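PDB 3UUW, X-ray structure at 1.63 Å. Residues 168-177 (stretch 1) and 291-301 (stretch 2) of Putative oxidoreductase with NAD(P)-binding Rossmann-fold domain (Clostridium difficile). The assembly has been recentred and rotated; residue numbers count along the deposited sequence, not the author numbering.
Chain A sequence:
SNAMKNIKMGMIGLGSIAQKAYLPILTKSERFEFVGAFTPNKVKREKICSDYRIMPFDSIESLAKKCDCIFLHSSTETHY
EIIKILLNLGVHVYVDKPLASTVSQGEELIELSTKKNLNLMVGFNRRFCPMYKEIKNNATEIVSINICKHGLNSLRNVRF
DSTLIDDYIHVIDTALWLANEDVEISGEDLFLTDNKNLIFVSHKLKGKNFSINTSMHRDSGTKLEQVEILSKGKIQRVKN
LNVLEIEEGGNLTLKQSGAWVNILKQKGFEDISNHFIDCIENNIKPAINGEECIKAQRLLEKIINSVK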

# COMPACT_ATOMS: atom_id res chain seq x y z
N TYR A 168 -20.67 14.79 -11.70
CA TYR A 168 -21.27 13.52 -11.30
C TYR A 168 -21.65 12.69 -12.52
O TYR A 168 -21.74 11.46 -12.44
CB TYR A 168 -22.50 13.75 -10.45
CG TYR A 168 -23.07 12.54 -9.73
CD1 TYR A 168 -22.27 11.72 -8.92
CD2 TYR A 168 -24.41 12.28 -9.77
CE1 TYR A 168 -22.82 10.63 -8.22
CE2 TYR A 168 -24.98 11.17 -9.08
CZ TYR A 168 -24.18 10.37 -8.29
OH TYR A 168 -24.75 9.32 -7.59
N ILE A 169 -21.82 13.36 -13.65
CA ILE A 169 -22.17 12.69 -14.90
C ILE A 169 -21.12 11.64 -15.26
O ILE A 169 -21.45 10.61 -15.85
CB ILE A 169 -22.37 13.70 -16.07
CG1 ILE A 169 -23.08 13.04 -17.26
CG2 ILE A 169 -21.03 14.32 -16.50
CD1 ILE A 169 -23.50 14.06 -18.32
N HIS A 170 -19.86 11.89 -14.91
CA HIS A 170 -18.81 10.91 -15.17
C HIS A 170 -19.02 9.62 -14.38
O HIS A 170 -18.78 8.53 -14.91
CB HIS A 170 -17.42 11.44 -14.84
CG HIS A 170 -16.89 12.41 -15.85
ND1 HIS A 170 -16.68 12.06 -17.17
CD2 HIS A 170 -16.49 13.69 -15.72
CE1 HIS A 170 -16.19 13.11 -17.82
NE2 HIS A 170 -16.06 14.11 -16.96
N VAL A 171 -19.46 9.76 -13.14
CA VAL A 171 -19.74 8.61 -12.28
C VAL A 171 -20.92 7.80 -12.83
O VAL A 171 -20.84 6.56 -12.99
CB VAL A 171 -19.97 9.08 -10.82
CG1 VAL A 171 -20.35 7.90 -9.92
CG2 VAL A 171 -18.72 9.77 -10.26
N ILE A 172 -22.01 8.49 -13.15
CA ILE A 172 -23.23 7.87 -13.70
C ILE A 172 -22.93 7.24 -15.05
O ILE A 172 -23.32 6.10 -15.29
CB ILE A 172 -24.37 8.87 -13.79
CG1 ILE A 172 -24.76 9.36 -12.39
CG2 ILE A 172 -25.62 8.27 -14.51
CD1 ILE A 172 -25.07 8.24 -11.37
N ASP A 173 -22.24 7.95 -15.93
CA ASP A 173 -21.96 7.35 -17.24
C ASP A 173 -21.11 6.08 -17.11
O ASP A 173 -21.35 5.09 -17.80
CB ASP A 173 -21.24 8.31 -18.18
CG ASP A 173 -21.14 7.73 -19.58
OD1 ASP A 173 -22.18 7.72 -20.29
OD2 ASP A 173 -20.04 7.26 -19.95
N THR A 174 -20.10 6.12 -16.26
CA THR A 174 -19.24 4.94 -16.07
C THR A 174 -20.07 3.77 -15.52
O THR A 174 -19.93 2.62 -15.96
CB THR A 174 -18.05 5.26 -15.19
OG1 THR A 174 -17.32 6.36 -15.76
CG2 THR A 174 -17.15 4.04 -15.03
N ALA A 175 -20.97 4.08 -14.58
CA ALA A 175 -21.88 3.09 -14.02
C ALA A 175 -22.72 2.41 -15.10
O ALA A 175 -22.83 1.19 -15.13
CB ALA A 175 -22.78 3.73 -12.96
N LEU A 176 -23.33 3.21 -15.98
CA LEU A 176 -24.23 2.68 -16.98
C LEU A 176 -23.44 1.86 -18.01
O LEU A 176 -23.94 0.84 -18.50
CB LEU A 176 -25.04 3.81 -17.63
CG LEU A 176 -26.01 4.59 -16.70
CD1 LEU A 176 -26.72 5.64 -17.50
CD2 LEU A 176 -27.00 3.66 -16.03
N TRP A 177 -22.22 2.30 -18.32
CA TRP A 177 -21.35 1.59 -19.26
C TRP A 177 -20.93 0.24 -18.69
O TRP A 177 -20.88 -0.75 -19.42
CB TRP A 177 -20.14 2.48 -19.59
CG TRP A 177 -19.03 1.85 -20.33
CD1 TRP A 177 -18.99 1.47 -21.64
CD2 TRP A 177 -17.72 1.63 -19.82
NE1 TRP A 177 -17.75 1.00 -21.97
CE2 TRP A 177 -16.95 1.09 -20.86
CE3 TRP A 177 -17.13 1.85 -18.58
CZ2 TRP A 177 -15.61 0.75 -20.70
CZ3 TRP A 177 -15.80 1.50 -18.41
CH2 TRP A 177 -15.06 0.96 -19.48
N GLU A 291 -28.31 7.76 -28.18
CA GLU A 291 -28.71 7.77 -26.77
C GLU A 291 -27.53 7.61 -25.83
O GLU A 291 -27.57 8.10 -24.70
CB GLU A 291 -29.75 6.67 -26.51
CG GLU A 291 -30.28 6.57 -25.07
CD GLU A 291 -30.95 7.85 -24.55
OE1 GLU A 291 -31.40 8.71 -25.36
OE2 GLU A 291 -31.08 7.96 -23.30
N GLU A 292 -26.46 6.99 -26.30
CA GLU A 292 -25.26 6.86 -25.46
C GLU A 292 -24.69 8.23 -25.06
O GLU A 292 -24.10 8.36 -23.99
CB GLU A 292 -24.18 6.02 -26.16
CG GLU A 292 -24.56 4.56 -26.30
CD GLU A 292 -24.71 3.88 -24.94
OE1 GLU A 292 -23.94 4.21 -24.03
OE2 GLU A 292 -25.61 3.02 -24.79
N CYS A 293 -24.89 9.24 -25.89
CA CYS A 293 -24.39 10.59 -25.61
C CYS A 293 -25.14 11.29 -24.48
O CYS A 293 -24.61 12.22 -23.88
CB CYS A 293 -24.52 11.51 -26.85
SG CYS A 293 -23.42 11.07 -28.22
N ILE A 294 -26.37 10.84 -24.20
CA ILE A 294 -27.27 11.58 -23.32
C ILE A 294 -27.94 10.74 -22.25
O ILE A 294 -28.67 11.27 -21.45
CB ILE A 294 -28.38 12.31 -24.16
CG1 ILE A 294 -29.08 11.34 -25.13
CG2 ILE A 294 -27.75 13.45 -24.93
CD1 ILE A 294 -30.29 11.97 -25.89
N LYS A 295 -27.67 9.43 -22.21
CA LYS A 295 -28.40 8.59 -21.26
C LYS A 295 -28.06 8.90 -19.80
O LYS A 295 -28.95 8.88 -18.96
CB LYS A 295 -28.27 7.11 -21.57
CG LYS A 295 -26.96 6.49 -21.45
CD LYS A 295 -27.22 4.96 -21.62
CE LYS A 295 -26.02 4.13 -21.47
NZ LYS A 295 -26.37 2.70 -21.81
N ALA A 296 -26.79 9.16 -19.50
CA ALA A 296 -26.41 9.55 -18.15
C ALA A 296 -27.06 10.90 -17.80
O ALA A 296 -27.61 11.10 -16.69
CB ALA A 296 -24.88 9.64 -18.01
N GLN A 297 -27.04 11.83 -18.75
CA GLN A 297 -27.64 13.15 -18.52
C GLN A 297 -29.15 13.06 -18.27
O GLN A 297 -29.68 13.77 -17.42
CB GLN A 297 -27.35 14.07 -19.69
CG GLN A 297 -27.68 15.53 -19.40
CD GLN A 297 -27.35 16.42 -20.58
OE1 GLN A 297 -26.89 15.94 -21.62
NE2 GLN A 297 -27.62 17.72 -20.43
N ARG A 298 -29.81 12.17 -18.99
CA ARG A 298 -31.23 11.93 -18.84
C ARG A 298 -31.52 11.46 -17.42
O ARG A 298 -32.46 11.94 -16.79
CB ARG A 298 -31.71 10.91 -19.88
CG ARG A 298 -33.18 10.76 -19.96
CD ARG A 298 -33.56 9.59 -20.88
NE ARG A 298 -33.13 9.78 -22.26
CZ ARG A 298 -33.68 10.62 -23.13
NH1 ARG A 298 -34.72 11.38 -22.79
NH2 ARG A 298 -33.19 10.70 -24.36
N LEU A 299 -30.70 10.57 -16.89
CA LEU A 299 -30.90 10.08 -15.55
C LEU A 299 -30.71 11.21 -14.56
O LEU A 299 -31.48 11.37 -13.62
CB LEU A 299 -29.96 8.91 -15.27
CG LEU A 299 -30.06 8.23 -13.91
CD1 LEU A 299 -31.50 7.92 -13.58
CD2 LEU A 299 -29.21 6.97 -13.92
N LEU A 300 -29.70 12.04 -14.79
CA LEU A 300 -29.45 13.20 -13.92
C LEU A 300 -30.56 14.25 -13.94
O LEU A 300 -30.87 14.84 -12.91
CB LEU A 300 -28.10 13.85 -14.24
CG LEU A 300 -26.89 12.98 -13.89
CD1 LEU A 300 -25.60 13.62 -14.39
CD2 LEU A 300 -26.83 12.76 -12.39
N GLU A 301 -31.17 14.47 -15.10
CA GLU A 301 -32.30 15.39 -15.19
C GLU A 301 -33.48 14.89 -14.36
O GLU A 301 -34.16 15.66 -13.70
CB GLU A 301 -32.70 15.64 -16.66
CG GLU A 301 -31.76 16.56 -17.40
CD GLU A 301 -32.33 17.13 -18.72
OE1 GLU A 301 -33.48 16.81 -19.11
OE2 GLU A 301 -31.62 17.93 -19.36
O HOH W 1 -24.36 9.01 -21.29

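Helices can approach closely where one of them presents a small residue, and Ala296 illustrates the principle. Its methyl group points toward the other helix and lies 3.8 Å from CG2 of Ile172, while Ile169 CG1 comes within 3.9 Å of the same Ala296 CB. With so short a side chain between them, the backbones draw near: the CA atoms of Asp173 and Ala296 are 5.0 Å apart, and the backbone N of Asp173 sits 3.8 Å from Ala296 CB. The helix axes pass at 8.8 Å, their N-to-C directions inclined at 119°, so the chains cross obliquely.

Around the alanine, larger aliphatic groups fill the space. Leu300, one turn further on, places CD1 3.6 Å from Ile169 CB, and its CD2 meets the edge of the Tyr168 ring, 3.6 Å from the ring's CD2. Ile172 reaches both leucines, with CG2 3.9 Å from Leu299 CD2 and CG1 4.0 Å from Leu300 CD2. These pairings are apolar, held by close packing and the exclusion of water from buried surface.

Leu176 marks the transition to polar chemistry. Its CD1 rests 4.0 Å from Ala296 CA, and its CB packs at 4.0 Å against CE of Lys295, whose extended aliphatic chain leaves the ammonium free to form a salt bridge within its own stretch, from NZ to Glu292 OE2 at 3.1 Å.

No direct hydrogen bond joins the two stretches; a water does so instead. It donates to Asp173 OD1 at 2.7 Å and to Glu292 O at 2.8 Å, and accepts from Ala296 N at 3.0 Å. Asp173 OD1 and Glu292 O, both acceptors and 4.2 Å apart, could not bond each other, so the water bridges them by donating to each, while accepting from a backbone NH in the helix's first turn.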